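Local structure of AAR187Cp (Eremothecium gossypii, 3ZIL) at residues D49-E54 with Q136-K141; E67-C72 with A104-E109; M257-H262 with I279-L284. The protein probably regulates the establishment of sister-chromatid cohesion by cohesin, the part described here being its mainly helical Wap1 domain. All blocks are in the same frame, centred on the assembly; numbering follows the deposited sequence.

How the contacts relate
Following the chain from its N terminus, helix 36-52 supplies the first half of contact 1 and helix 54-72 the first half of contact 2. Contact 2 closes first, at 104-109, the connection that runs into the start of helix 108-116; contact 1 closes later, at 136-141 on helix 129-141, so contact 2 is nested within its loop. Contact 1 ties helix 36-52 to helix 129-141, and contact 2 ties helix 54-72 to the connection before helix 108-116; their centres lie about 21 Å apart. Contact 3 comes in series, joining helices 248-261 and 272-289 on the opposite side of the chain's centre, about 46 Å from contact 1 and 44 Å from contact 2, centre to centre.

Contact 1 (D49-E54 with Q136-K141); sequences DMMNNE and QDLLRK
Met51 crosses the Lys141 side chain at a slant and makes most of the apolar contact between the two segments. Its CE sits 3.3 Å from Lys141 O and 3.7 Å from Lys141 CB, while higher up the chain Met51 CG packs on Lys141 CD at 3.8 Å. Met51 CB meets the Leu138 CD1 branch at 4.0 Å. The torsions explain the reach to the lysine: CG stands anti to the backbone N (chi1 -176°), and bends at the next two torsions fold the thioether round to Lys141. Replacing Met51 with an alanine would probably leave the backbone carbonyl and CB of Lys141 without their apolar cover and open a gap beside the lysine chain.

The polar half of the contact lies at the tip of the same lysine. Lys141 NZ donates to Asn52 OD1 over 3.2 Å, in the carbonyl plane on a lone pair, with a C=O...N angle of 129°. The ammonium also forms a salt bridge to Asp137 OD1 at 2.9 Å, on that oxygen's syn lone pair, so two oxygens grip one nitrogen, one from each segment.

The geometry is that of helix packing within the all-helical Wap1 domain: the C-terminal turn of helix 36-52 packs on Leu138 and Lys141 of helix 129-141, with the CA atoms of Met51 and Lys141 7.7 Å apart.

Farther out, Phe89 of helix 81-93 and Leu142 also touch Met51, and Leu138 also touches Leu44, Cys47 and Leu48 of helix 36-52 and Leu86 of helix 81-93. Past Asn52, Asn53, the first residue to leave helical geometry, is N-cap of helix 54-72, its OD1 accepting from Leu56 N while its ND2 bonds to the hydroxyl of Tyr20.

Contact 2 (E67-C72 with A104-E109); sequences EVWEWC and AMLSLE
Met105 brings its thioether to the indole of Trp69, and this Met-aromatic contact comes at the ring edge. Two measurements support that reading: SD is 3.9 Å from Trp69 CD1, and it stands 5.0 Å from the centroid of the five-membered ring, 76° off the ring normal. The two side chains run past each other in opposite directions, and a bend at the last Met105 torsion (chi3 84°) carries CE onward to the helix backbone, 3.9 Å from Glu70 O.

Purely apolar packing adds two further touches. Leu106 CD1 approaches Trp69 CZ2 to 3.7 Å, oblique to the indole, with the leucine running at about a right angle to the tryptophan side chain. Crossing the methionine, also at about a right angle, Glu70 has its CG 4.1 Å from Met105 SD.

Hydrogen bonding across the two segments is absent. The polar ends of both helix residues turn instead to one residue just before 104-109: Trp69 NE1 donates to Arg102 O, and Glu70 OE2 forms a salt bridge with Arg102 NE. Ala91 of helix 81-93 and Phe73 touch both Trp69 and Leu106, placing the contact where helix 54-72 meets the 3-10 turn and connection leading into helix 108-116, whose N-cap is Ser107.

The chemistry implies a division of labour: dispersion and sulfur-aromatic packing join the segments directly, whereas the N-H bond to Arg102 O probably restrains the turn of the ring whose edge meets the thioether.

Contact 3 (M257-H262 with I279-L284); sequences MSVQLH and ILQLGL
Ser258 and Val259 of helix 248-261 meet Gln281 and Leu282 of helix 272-289 in a helix-helix packing of roughly antiparallel sense. The short axes approach to 10.3 Å, and their N-to-C directions differ by 146°, with only the brief helix 264-267 in the connection between them.

A hydrogen bond links Ser258 OG to Gln281 OE1 at 2.8 Å. The hydroxyl lies in the carbonyl plane but well to the side of the C=O direction, at a C=O...O angle of 99°, which sets it abreast of the amide, and Gln281 NE2 is also only 2.9 Å from OG. The glutamine reaches across because its chain is extended beyond CG, with CG beside the backbone N (chi1 -55°). The amide has a second partner: NE2 donates to Leu222 O, ahead of helix 225-235. That bond, with the one to Ser258, probably restrains this buried amide.

Val259 CG2 packs beside the same side chain, from CB to OE1. The methyl is 3.7 Å from Gln281 OE1 and 4.1 Å from Gln281 CB, the two side chains running past each other in opposite directions. It is also 4.4 Å from Leu282 CD2, a looser touch; Leu282 packs as well on Val322 and Leu325 of helix 321-336, a further layer of the fold.

Near-antiparallel neighbours of this kind, layered against further helices, are typical of alpha-helical repeat-like architectures, with which the strand-free Wap1 domain is consistent.

Contact 1 (D49-E54 with Q136-K141)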
ATOM      1  N   ASP A  49      24.214  22.140   8.134  1.00 27.80           N
ATOM      2  CA  ASP A  49      24.807  22.063   9.480  1.00 24.58           C
ATOM      3  C   ASP A  49      24.362  20.809  10.263  1.00 26.62           C
ATOM      4  O   ASP A  49      25.183  20.099  10.891  1.00 27.33           O
ATOM      5  CB  ASP A  49      24.467  23.341  10.248  1.00 25.42           C
ATOM      6  CG  ASP A  49      25.132  24.580   9.636  1.00 30.20           C
ATOM      7  OD1 ASP A  49      25.984  24.438   8.749  1.00 28.65           O
ATOM      8  OD2 ASP A  49      24.811  25.706  10.014  1.00 30.06           O
ATOM      9  N   MET A  50      23.067  20.536  10.244  1.00 21.86           N
ATOM     10  CA  MET A  50      22.490  19.427  11.020  1.00 23.15           C
ATOM     11  C   MET A  50      22.975  18.144  10.429  1.00 22.43           C
ATOM     12  O   MET A  50      23.378  17.260  11.151  1.00 29.76           O
ATOM     13  CB  MET A  50      20.950  19.435  10.912  1.00 24.26           C
ATOM     14  CG  MET A  50      20.326  20.580  11.675  1.00 24.28           C
ATOM     15  SD  MET A  50      18.533  20.748  11.481  1.00 28.94           S
ATOM     16  CE  MET A  50      18.149  19.269  12.384  1.00 22.46           C
ATOM     17  N   MET A  51      22.936  18.047   9.106  1.00 22.16           N
ATOM     18  CA  MET A  51      23.512  16.906   8.373  1.00 25.16           C
ATOM     19  C   MET A  51      24.987  16.734   8.741  1.00 26.50           C
ATOM     20  O   MET A  51      25.402  15.620   8.931  1.00 26.80           O
ATOM     21  CB  MET A  51      23.347  17.039   6.841  1.00 23.85           C
ATOM     22  CG  MET A  51      23.846  15.806   6.098  1.00 33.24           C
ATOM     23  SD  MET A  51      22.747  14.349   6.311  1.00 34.89           S
ATOM     24  CE  MET A  51      21.521  14.653   5.022  1.00 33.05           C
ATOM     25  N   ASN A  52      25.745  17.836   8.938  1.00 25.27           N
ATOM     26  CA  ASN A  52      27.165  17.735   9.242  1.00 25.45           C
ATOM     27  C   ASN A  52      27.515  17.627  10.756  1.00 33.51           C
ATOM     28  O   ASN A  52      28.664  17.343  11.119  1.00 32.68           O
ATOM     29  CB  ASN A  52      27.912  18.933   8.578  1.00 24.54           C
ATOM     30  CG  ASN A  52      27.984  18.820   7.035  1.00 24.44           C
ATOM     31  OD1 ASN A  52      27.741  17.752   6.450  1.00 29.82           O
ATOM     32  ND2 ASN A  52      28.238  19.948   6.364  1.00 25.33           N
ATOM     33  N   ASN A  53      26.545  17.866  11.647  1.00 29.97           N
ATOM     34  CA  ASN A  53      26.867  18.043  13.060  1.00 30.46           C
ATOM     35  C   ASN A  53      25.763  17.459  13.961  1.00 33.90           C
ATOM     36  O   ASN A  53      24.718  18.099  14.219  1.00 32.14           O
ATOM     37  CB  ASN A  53      27.193  19.542  13.359  1.00 29.29           C
ATOM     38  CG  ASN A  53      27.487  19.782  14.823  1.00 31.83           C
ATOM     39  OD1 ASN A  53      27.407  18.857  15.612  1.00 34.90           O
ATOM     40  ND2 ASN A  53      27.800  21.014  15.207  1.00 30.92           N
ATOM     41  N   GLU A  54      25.978  16.209  14.386  1.00 34.17           N
ATOM     42  CA  GLU A  54      25.052  15.466  15.237  1.00 36.45           C
ATOM     43  C   GLU A  54      24.881  16.225  16.569  1.00 36.10           C
ATOM     44  O   GLU A  54      23.812  16.262  17.169  1.00 31.25           O
ATOM     45  CB  GLU A  54      25.589  14.014  15.412  1.00 33.77           C
ATOM     46  CG  GLU A  54      24.767  13.065  16.282  1.00 45.36           C
ATOM     47  CD  GLU A  54      23.360  12.802  15.727  1.00 54.47           C
ATOM     48  OE1 GLU A  54      23.242  12.313  14.585  1.00 61.46           O
ATOM     49  OE2 GLU A  54      22.352  13.092  16.419  1.00 53.86           O
ATOM     50  N   GLN A 136      23.742  20.981  -3.897  1.00 28.87           N
ATOM     51  CA  GLN A 136      24.427  19.735  -4.357  1.00 30.77           C
ATOM     52  C   GLN A 136      25.038  18.934  -3.230  1.00 28.48           C
ATOM     53  O   GLN A 136      24.909  17.711  -3.145  1.00 31.02           O
ATOM     54  CB  GLN A 136      25.541  20.003  -5.407  1.00 29.39           C
ATOM     55  CG  GLN A 136      25.190  20.820  -6.673  1.00 41.54           C
ATOM     56  CD  GLN A 136      23.715  20.783  -7.151  1.00 51.90           C
ATOM     57  OE1 GLN A 136      23.087  19.693  -7.289  1.00 44.29           O
ATOM     58  NE2 GLN A 136      23.147  22.009  -7.428  1.00 52.05           N
ATOM     59  N   ASP A 137      25.743  19.614  -2.361  1.00 28.49           N
ATOM     60  CA  ASP A 137      26.393  18.933  -1.257  1.00 28.95           C
ATOM     61  C   ASP A 137      25.327  18.231  -0.347  1.00 29.18           C
ATOM     62  O   ASP A 137      25.430  17.010  -0.006  1.00 26.06           O
ATOM     63  CB  ASP A 137      27.231  19.981  -0.558  1.00 32.99           C
ATOM     64  CG  ASP A 137      27.815  19.540   0.775  1.00 35.83           C
ATOM     65  OD1 ASP A 137      27.641  18.391   1.243  1.00 41.10           O
ATOM     66  OD2 ASP A 137      28.471  20.413   1.388  1.00 45.51           O
ATOM     67  N   LEU A 138      24.281  18.976   0.028  1.00 27.18           N
ATOM     68  CA  LEU A 138      23.168  18.338   0.765  1.00 25.42           C
ATOM     69  C   LEU A 138      22.510  17.142   0.067  1.00 21.46           C
ATOM     70  O   LEU A 138      22.323  16.095   0.707  1.00 21.65           O
ATOM     71  CB  LEU A 138      22.111  19.369   1.195  1.00 26.17           C
ATOM     72  CG  LEU A 138      21.013  18.773   2.109  1.00 28.91           C
ATOM     73  CD1 LEU A 138      21.526  18.423   3.529  1.00 28.21           C
ATOM     74  CD2 LEU A 138      19.887  19.791   2.146  1.00 24.40           C
ATOM     75  N   LEU A 139      22.140  17.321  -1.208  1.00 20.94           N
ATOM     76  CA  LEU A 139      21.560  16.299  -2.038  1.00 25.07           C
ATOM     77  C   LEU A 139      22.348  14.989  -2.055  1.00 25.89           C
ATOM     78  O   LEU A 139      21.751  13.922  -1.910  1.00 25.57           O
ATOM     79  CB  LEU A 139      21.389  16.814  -3.486  1.00 25.71           C
ATOM     80  CG  LEU A 139      20.075  17.040  -4.215  1.00 31.12           C
ATOM     81  CD1 LEU A 139      18.947  17.589  -3.373  1.00 27.08           C
ATOM     82  CD2 LEU A 139      20.319  17.890  -5.481  1.00 31.90           C
ATOM     83  N   ARG A 140      23.664  15.063  -2.261  1.00 27.90           N
ATOM     84  CA  ARG A 140      24.562  13.890  -2.078  1.00 30.86           C
ATOM     85  C   ARG A 140      24.443  13.209  -0.718  1.00 32.69           C
ATOM     86  O   ARG A 140      24.706  12.042  -0.612  1.00 33.56           O
ATOM     87  CB  ARG A 140      26.061  14.213  -2.414  1.00 31.84           C
ATOM     88  CG  ARG A 140      26.253  14.614  -3.888  1.00 35.07           C
ATOM     89  CD  ARG A 140      27.700  14.860  -4.298  1.00 37.30           C
ATOM     90  NE  ARG A 140      28.411  15.875  -3.515  1.00 37.58           N
ATOM     91  CZ  ARG A 140      28.603  17.147  -3.910  1.00 38.93           C
ATOM     92  NH1 ARG A 140      28.128  17.563  -5.076  1.00 41.97           N
ATOM     93  NH2 ARG A 140      29.278  18.015  -3.150  1.00 34.86           N
ATOM     94  N   LYS A 141      24.019  13.910   0.319  1.00 28.63           N
ATOM     95  CA  LYS A 141      23.849  13.269   1.621  1.00 28.08           C
ATOM     96  C   LYS A 141      22.435  12.812   2.019  1.00 28.75           C
ATOM     97  O   LYS A 141      22.294  12.114   3.000  1.00 26.86           O
ATOM     98  CB  LYS A 141      24.385  14.210   2.709  1.00 31.85           C
ATOM     99  CG  LYS A 141      25.899  14.180   2.854  1.00 34.54           C
ATOM    100  CD  LYS A 141      26.450  15.528   3.325  1.00 36.30           C
ATOM    101  CE  LYS A 141      27.981  15.511   3.210  1.00 31.89           C
ATOM    102  NZ  LYS A 141      28.467  16.865   3.515  1.00 33.53           N
TER

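Contact 2 (E67-C72 with A104-E109)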
ATOM      1  N   GLU A  67      10.933  25.641  18.896  1.00 22.04           N
ATOM      2  CA  GLU A  67      11.116  26.876  18.125  1.00 22.98           C
ATOM      3  C   GLU A  67      11.657  26.516  16.702  1.00 22.65           C
ATOM      4  O   GLU A  67      11.234  27.137  15.686  1.00 21.74           O
ATOM      5  CB  GLU A  67      12.126  27.822  18.823  1.00 22.66           C
ATOM      6  CG  GLU A  67      12.256  29.178  18.164  1.00 29.54           C
ATOM      7  CD  GLU A  67      13.452  29.994  18.645  1.00 36.08           C
ATOM      8  OE1 GLU A  67      14.036  29.645  19.693  1.00 36.43           O
ATOM      9  OE2 GLU A  67      13.820  30.983  17.961  1.00 36.60           O
ATOM     10  N   VAL A  68      12.611  25.559  16.633  1.00 18.51           N
ATOM     11  CA  VAL A  68      13.155  25.182  15.308  1.00 20.19           C
ATOM     12  C   VAL A  68      11.995  24.606  14.414  1.00 20.10           C
ATOM     13  O   VAL A  68      11.873  24.923  13.239  1.00 21.80           O
ATOM     14  CB  VAL A  68      14.390  24.200  15.453  1.00 18.48           C
ATOM     15  CG1 VAL A  68      14.814  23.519  14.134  1.00 18.61           C
ATOM     16  CG2 VAL A  68      15.549  24.971  15.997  1.00 20.16           C
ATOM     17  N   TRP A  69      11.128  23.782  15.010  1.00 21.88           N
ATOM     18  CA  TRP A  69      10.055  23.117  14.269  1.00 23.08           C
ATOM     19  C   TRP A  69       9.067  24.140  13.790  1.00 23.56           C
ATOM     20  O   TRP A  69       8.658  24.084  12.651  1.00 21.08           O
ATOM     21  CB  TRP A  69       9.333  22.101  15.158  1.00 19.59           C
ATOM     22  CG  TRP A  69       8.351  21.167  14.431  1.00 21.06           C
ATOM     23  CD1 TRP A  69       6.971  21.359  14.192  1.00 20.14           C
ATOM     24  CD2 TRP A  69       8.678  19.870  13.808  1.00 21.39           C
ATOM     25  NE1 TRP A  69       6.433  20.300  13.482  1.00 20.92           N
ATOM     26  CE2 TRP A  69       7.412  19.336  13.266  1.00 21.25           C
ATOM     27  CE3 TRP A  69       9.846  19.093  13.715  1.00 23.06           C
ATOM     28  CZ2 TRP A  69       7.354  18.100  12.656  1.00 21.63           C
ATOM     29  CZ3 TRP A  69       9.774  17.829  13.111  1.00 22.97           C
ATOM     30  CH2 TRP A  69       8.560  17.350  12.587  1.00 23.34           C
ATOM     31  N   GLU A  70       8.642  25.055  14.672  1.00 23.72           N
ATOM     32  CA  GLU A  70       7.615  26.043  14.258  1.00 25.88           C
ATOM     33  C   GLU A  70       8.188  26.976  13.192  1.00 24.21           C
ATOM     34  O   GLU A  70       7.459  27.419  12.291  1.00 21.58           O
ATOM     35  CB  GLU A  70       7.062  26.837  15.450  1.00 27.45           C
ATOM     36  CG  GLU A  70       6.190  25.980  16.359  1.00 29.92           C
ATOM     37  CD  GLU A  70       5.524  26.748  17.522  1.00 31.34           C
ATOM     38  OE1 GLU A  70       5.826  27.938  17.765  1.00 29.63           O
ATOM     39  OE2 GLU A  70       4.679  26.134  18.208  1.00 30.44           O
ATOM     40  N   TRP A  71       9.482  27.254  13.294  1.00 22.00           N
ATOM     41  CA  TRP A  71      10.170  28.025  12.266  1.00 22.25           C
ATOM     42  C   TRP A  71      10.199  27.279  10.948  1.00 23.69           C
ATOM     43  O   TRP A  71       9.750  27.843   9.926  1.00 22.92           O
ATOM     44  CB  TRP A  71      11.597  28.479  12.706  1.00 23.39           C
ATOM     45  CG  TRP A  71      12.232  29.356  11.658  1.00 22.41           C
ATOM     46  CD1 TRP A  71      12.107  30.725  11.524  1.00 25.25           C
ATOM     47  CD2 TRP A  71      13.030  28.928  10.505  1.00 22.31           C
ATOM     48  NE1 TRP A  71      12.829  31.189  10.428  1.00 23.01           N
ATOM     49  CE2 TRP A  71      13.417  30.155   9.790  1.00 25.20           C
ATOM     50  CE3 TRP A  71      13.546  27.685  10.066  1.00 23.71           C
ATOM     51  CZ2 TRP A  71      14.190  30.123   8.637  1.00 26.52           C
ATOM     52  CZ3 TRP A  71      14.324  27.667   8.910  1.00 26.43           C
ATOM     53  CH2 TRP A  71      14.641  28.857   8.204  1.00 29.38           C
ATOM     54  N   CYS A  72      10.634  26.002  10.932  1.00 23.04           N
ATOM     55  CA  CYS A  72      10.691  25.270   9.667  1.00 22.28           C
ATOM     56  C   CYS A  72       9.293  25.130   9.042  1.00 22.86           C
ATOM     57  O   CYS A  72       9.156  25.178   7.831  1.00 20.88           O
ATOM     58  CB  CYS A  72      11.327  23.858   9.784  1.00 25.36           C
ATOM     59  SG  CYS A  72      13.084  23.932  10.325  1.00 28.43           S
ATOM     60  N   ALA A 104       0.619  18.273  12.945  1.00 20.36           N
ATOM     61  CA  ALA A 104      -0.462  18.843  12.116  1.00 22.64           C
ATOM     62  C   ALA A 104       0.052  20.063  11.357  1.00 25.20           C
ATOM     63  O   ALA A 104      -0.589  20.515  10.390  1.00 25.00           O
ATOM     64  CB  ALA A 104      -1.676  19.267  12.974  1.00 21.73           C
ATOM     65  N   MET A 105       1.244  20.582  11.688  1.00 23.02           N
ATOM     66  CA  MET A 105       1.687  21.691  10.815  1.00 22.73           C
ATOM     67  C   MET A 105       2.087  21.189   9.431  1.00 20.95           C
ATOM     68  O   MET A 105       2.341  22.000   8.566  1.00 17.40           O
ATOM     69  CB  MET A 105       2.825  22.556  11.405  1.00 22.89           C
ATOM     70  CG  MET A 105       2.526  23.180  12.745  1.00 21.29           C
ATOM     71  SD  MET A 105       4.092  23.935  13.423  1.00 25.40           S
ATOM     72  CE  MET A 105       4.079  25.540  12.603  1.00 23.40           C
ATOM     73  N   LEU A 106       2.202  19.857   9.243  1.00 21.28           N
ATOM     74  CA  LEU A 106       2.445  19.267   7.941  1.00 21.69           C
ATOM     75  C   LEU A 106       1.134  18.673   7.439  1.00 23.64           C
ATOM     76  O   LEU A 106       0.866  17.459   7.730  1.00 25.27           O
ATOM     77  CB  LEU A 106       3.558  18.162   8.020  1.00 20.45           C
ATOM     78  CG  LEU A 106       4.989  18.587   8.430  1.00 25.30           C
ATOM     79  CD1 LEU A 106       5.039  18.962   9.919  1.00 18.67           C
ATOM     80  CD2 LEU A 106       6.025  17.491   8.115  1.00 22.83           C
ATOM     81  N   SER A 107       0.294  19.464   6.726  1.00 21.51           N
ATOM     82  CA  SER A 107      -1.068  18.972   6.446  1.00 21.46           C
ATOM     83  C   SER A 107      -1.002  17.751   5.547  1.00 18.61           C
ATOM     84  O   SER A 107      -0.387  17.813   4.497  1.00 22.70           O
ATOM     85  CB  SER A 107      -1.934  20.027   5.744  1.00 23.88           C
ATOM     86  OG  SER A 107      -3.080  19.387   5.208  1.00 26.69           O
ATOM     87  N   LEU A 108      -1.598  16.650   5.968  1.00 19.09           N
ATOM     88  CA  LEU A 108      -1.627  15.436   5.162  1.00 20.25           C
ATOM     89  C   LEU A 108      -2.339  15.713   3.852  1.00 20.30           C
ATOM     90  O   LEU A 108      -1.815  15.532   2.765  1.00 19.17           O
ATOM     91  CB  LEU A 108      -2.291  14.295   5.941  1.00 18.86           C
ATOM     92  CG  LEU A 108      -1.304  13.648   6.952  1.00 23.49           C
ATOM     93  CD1 LEU A 108      -1.946  12.598   7.834  1.00 22.74           C
ATOM     94  CD2 LEU A 108      -0.113  13.001   6.244  1.00 25.31           C
ATOM     95  N   GLU A 109      -3.559  16.188   3.958  1.00 19.55           N
ATOM     96  CA  GLU A 109      -4.325  16.441   2.776  1.00 21.92           C
ATOM     97  C   GLU A 109      -3.773  17.573   1.870  1.00 22.36           C
ATOM     98  O   GLU A 109      -3.785  17.476   0.619  1.00 21.41           O
ATOM     99  CB  GLU A 109      -5.803  16.680   3.187  1.00 24.23           C
ATOM    100  CG  GLU A 109      -6.619  17.090   2.012  1.00 26.54           C
ATOM    101  CD  GLU A 109      -8.077  17.322   2.337  1.00 27.40           C
ATOM    102  OE1 GLU A 109      -8.540  17.000   3.458  1.00 25.67           O
ATOM    103  OE2 GLU A 109      -8.742  17.846   1.430  1.00 31.17           O
TER

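Contact 3 (M257-H262 with I279-L284)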
ATOM      1  N   MET A 257      -4.502 -17.123 -14.660  1.00 26.43           N
ATOM      2  CA  MET A 257      -3.434 -17.639 -15.486  1.00 35.07           C
ATOM      3  C   MET A 257      -2.163 -17.668 -14.676  1.00 32.82           C
ATOM      4  O   MET A 257      -1.454 -18.671 -14.648  1.00 31.07           O
ATOM      5  CB  MET A 257      -3.259 -16.817 -16.752  1.00 39.72           C
ATOM      6  CG  MET A 257      -4.211 -17.318 -17.844  1.00 50.48           C
ATOM      7  SD  MET A 257      -4.550 -15.963 -18.960  1.00 73.38           S
ATOM      8  CE  MET A 257      -5.016 -16.844 -20.462  1.00 74.54           C
ATOM      9  N   SER A 258      -1.926 -16.570 -13.981  1.00 28.69           N
ATOM     10  CA  SER A 258      -0.932 -16.569 -12.942  1.00 31.98           C
ATOM     11  C   SER A 258      -0.974 -17.773 -11.936  1.00 31.40           C
ATOM     12  O   SER A 258       0.051 -18.481 -11.684  1.00 35.07           O
ATOM     13  CB  SER A 258      -0.952 -15.259 -12.229  1.00 29.51           C
ATOM     14  OG  SER A 258       0.023 -15.382 -11.251  1.00 27.22           O
ATOM     15  N   VAL A 259      -2.137 -18.067 -11.394  1.00 26.27           N
ATOM     16  CA  VAL A 259      -2.215 -19.236 -10.510  1.00 29.54           C
ATOM     17  C   VAL A 259      -1.841 -20.504 -11.288  1.00 33.55           C
ATOM     18  O   VAL A 259      -1.033 -21.328 -10.809  1.00 31.97           O
ATOM     19  CB  VAL A 259      -3.595 -19.324  -9.850  1.00 31.96           C
ATOM     20  CG1 VAL A 259      -3.827 -20.690  -9.180  1.00 32.17           C
ATOM     21  CG2 VAL A 259      -3.767 -18.162  -8.871  1.00 28.47           C
ATOM     22  N   GLN A 260      -2.385 -20.632 -12.508  1.00 33.78           N
ATOM     23  CA  GLN A 260      -2.079 -21.777 -13.381  1.00 36.01           C
ATOM     24  C   GLN A 260      -0.592 -21.873 -13.711  1.00 32.70           C
ATOM     25  O   GLN A 260      -0.086 -22.970 -13.827  1.00 30.61           O
ATOM     26  CB  GLN A 260      -2.871 -21.794 -14.685  1.00 35.62           C
ATOM     27  CG  GLN A 260      -4.267 -22.393 -14.616  1.00 42.82           C
ATOM     28  CD  GLN A 260      -5.098 -21.965 -15.820  1.00 50.99           C
ATOM     29  OE1 GLN A 260      -5.842 -20.962 -15.766  1.00 51.30           O
ATOM     30  NE2 GLN A 260      -4.938 -22.688 -16.942  1.00 50.78           N
ATOM     31  N   LEU A 261       0.085 -20.733 -13.849  1.00 36.64           N
ATOM     32  CA  LEU A 261       1.486 -20.699 -14.146  1.00 35.85           C
ATOM     33  C   LEU A 261       2.246 -21.367 -12.990  1.00 37.35           C
ATOM     34  O   LEU A 261       3.262 -21.958 -13.219  1.00 34.81           O
ATOM     35  CB  LEU A 261       1.966 -19.234 -14.312  1.00 33.79           C
ATOM     36  CG  LEU A 261       3.376 -19.029 -14.852  1.00 37.39           C
ATOM     37  CD1 LEU A 261       3.567 -19.958 -16.025  1.00 37.31           C
ATOM     38  CD2 LEU A 261       3.680 -17.600 -15.328  1.00 38.20           C
ATOM     39  N   HIS A 262       1.757 -21.256 -11.751  1.00 33.13           N
ATOM     40  CA  HIS A 262       2.550 -21.669 -10.594  1.00 34.64           C
ATOM     41  C   HIS A 262       1.861 -22.782  -9.937  1.00 33.73           C
ATOM     42  O   HIS A 262       1.953 -22.939  -8.745  1.00 30.20           O
ATOM     43  CB  HIS A 262       2.705 -20.541  -9.593  1.00 34.29           C
ATOM     44  CG  HIS A 262       3.456 -19.366 -10.135  1.00 37.46           C
ATOM     45  ND1 HIS A 262       4.810 -19.337 -10.193  1.00 41.01           N
ATOM     46  CD2 HIS A 262       3.008 -18.149 -10.656  1.00 36.89           C
ATOM     47  CE1 HIS A 262       5.211 -18.158 -10.739  1.00 40.73           C
ATOM     48  NE2 HIS A 262       4.109 -17.421 -10.999  1.00 35.96           N
ATOM     49  N   ILE A 279      -1.286 -17.368  -2.258  1.00 16.83           N
ATOM     50  CA  ILE A 279      -2.354 -17.130  -1.264  1.00 15.23           C
ATOM     51  C   ILE A 279      -3.019 -15.770  -1.538  1.00 15.17           C
ATOM     52  O   ILE A 279      -4.245 -15.615  -1.489  1.00 16.45           O
ATOM     53  CB  ILE A 279      -1.804 -17.171   0.185  1.00 15.45           C
ATOM     54  CG1 ILE A 279      -1.459 -18.652   0.617  1.00 17.36           C
ATOM     55  CG2 ILE A 279      -2.823 -16.516   1.152  1.00 13.53           C
ATOM     56  CD1 ILE A 279      -0.625 -18.752   1.918  1.00 16.35           C
ATOM     57  N   LEU A 280      -2.215 -14.733  -1.786  1.00 14.99           N
ATOM     58  CA  LEU A 280      -2.815 -13.421  -2.022  1.00 15.14           C
ATOM     59  C   LEU A 280      -3.645 -13.362  -3.383  1.00 16.59           C
ATOM     60  O   LEU A 280      -4.769 -12.790  -3.414  1.00 16.92           O
ATOM     61  CB  LEU A 280      -1.709 -12.302  -2.002  1.00 16.61           C
ATOM     62  CG  LEU A 280      -1.045 -12.063  -0.662  1.00 20.17           C
ATOM     63  CD1 LEU A 280       0.208 -11.202  -0.873  1.00 18.83           C
ATOM     64  CD2 LEU A 280      -2.030 -11.338   0.268  1.00 18.00           C
ATOM     65  N   GLN A 281      -3.113 -13.939  -4.488  1.00 15.68           N
ATOM     66  CA  GLN A 281      -3.932 -14.029  -5.683  1.00 18.11           C
ATOM     67  C   GLN A 281      -5.233 -14.830  -5.483  1.00 17.20           C
ATOM     68  O   GLN A 281      -6.286 -14.438  -5.988  1.00 15.22           O
ATOM     69  CB  GLN A 281      -3.140 -14.651  -6.848  1.00 21.30           C
ATOM     70  CG  GLN A 281      -1.841 -13.901  -7.145  1.00 25.97           C
ATOM     71  CD  GLN A 281      -1.047 -14.438  -8.374  1.00 29.12           C
ATOM     72  OE1 GLN A 281      -1.099 -15.605  -8.716  1.00 26.85           O
ATOM     73  NE2 GLN A 281      -0.337 -13.544  -9.034  1.00 29.54           N
ATOM     74  N   LEU A 282      -5.171 -15.949  -4.736  1.00 18.25           N
ATOM     75  CA  LEU A 282      -6.413 -16.707  -4.459  1.00 19.21           C
ATOM     76  C   LEU A 282      -7.363 -15.906  -3.534  1.00 19.23           C
ATOM     77  O   LEU A 282      -8.541 -15.905  -3.737  1.00 21.11           O
ATOM     78  CB  LEU A 282      -6.095 -18.079  -3.832  1.00 17.67           C
ATOM     79  CG  LEU A 282      -5.488 -19.061  -4.848  1.00 18.87           C
ATOM     80  CD1 LEU A 282      -4.640 -20.175  -4.207  1.00 20.60           C
ATOM     81  CD2 LEU A 282      -6.556 -19.686  -5.779  1.00 18.01           C
ATOM     82  N   GLY A 283      -6.818 -15.240  -2.532  1.00 18.37           N
ATOM     83  CA  GLY A 283      -7.613 -14.386  -1.657  1.00 17.84           C
ATOM     84  C   GLY A 283      -8.274 -13.333  -2.537  1.00 20.64           C
ATOM     85  O   GLY A 283      -9.460 -13.027  -2.356  1.00 20.77           O
ATOM     86  N   LEU A 284      -7.550 -12.805  -3.527  1.00 18.27           N
ATOM     87  CA  LEU A 284      -8.202 -11.774  -4.373  1.00 18.57           C
ATOM     88  C   LEU A 284      -9.293 -12.409  -5.280  1.00 18.71           C
ATOM     89  O   LEU A 284     -10.406 -11.893  -5.361  1.00 15.98           O
ATOM     90  CB  LEU A 284      -7.176 -10.940  -5.140  1.00 17.38           C
ATOM     91  CG  LEU A 284      -7.769  -9.980  -6.151  1.00 19.22           C
ATOM     92  CD1 LEU A 284      -8.661  -8.967  -5.433  1.00 17.01           C
ATOM     93  CD2 LEU A 284      -6.673  -9.280  -6.926  1.00 17.68           C
TER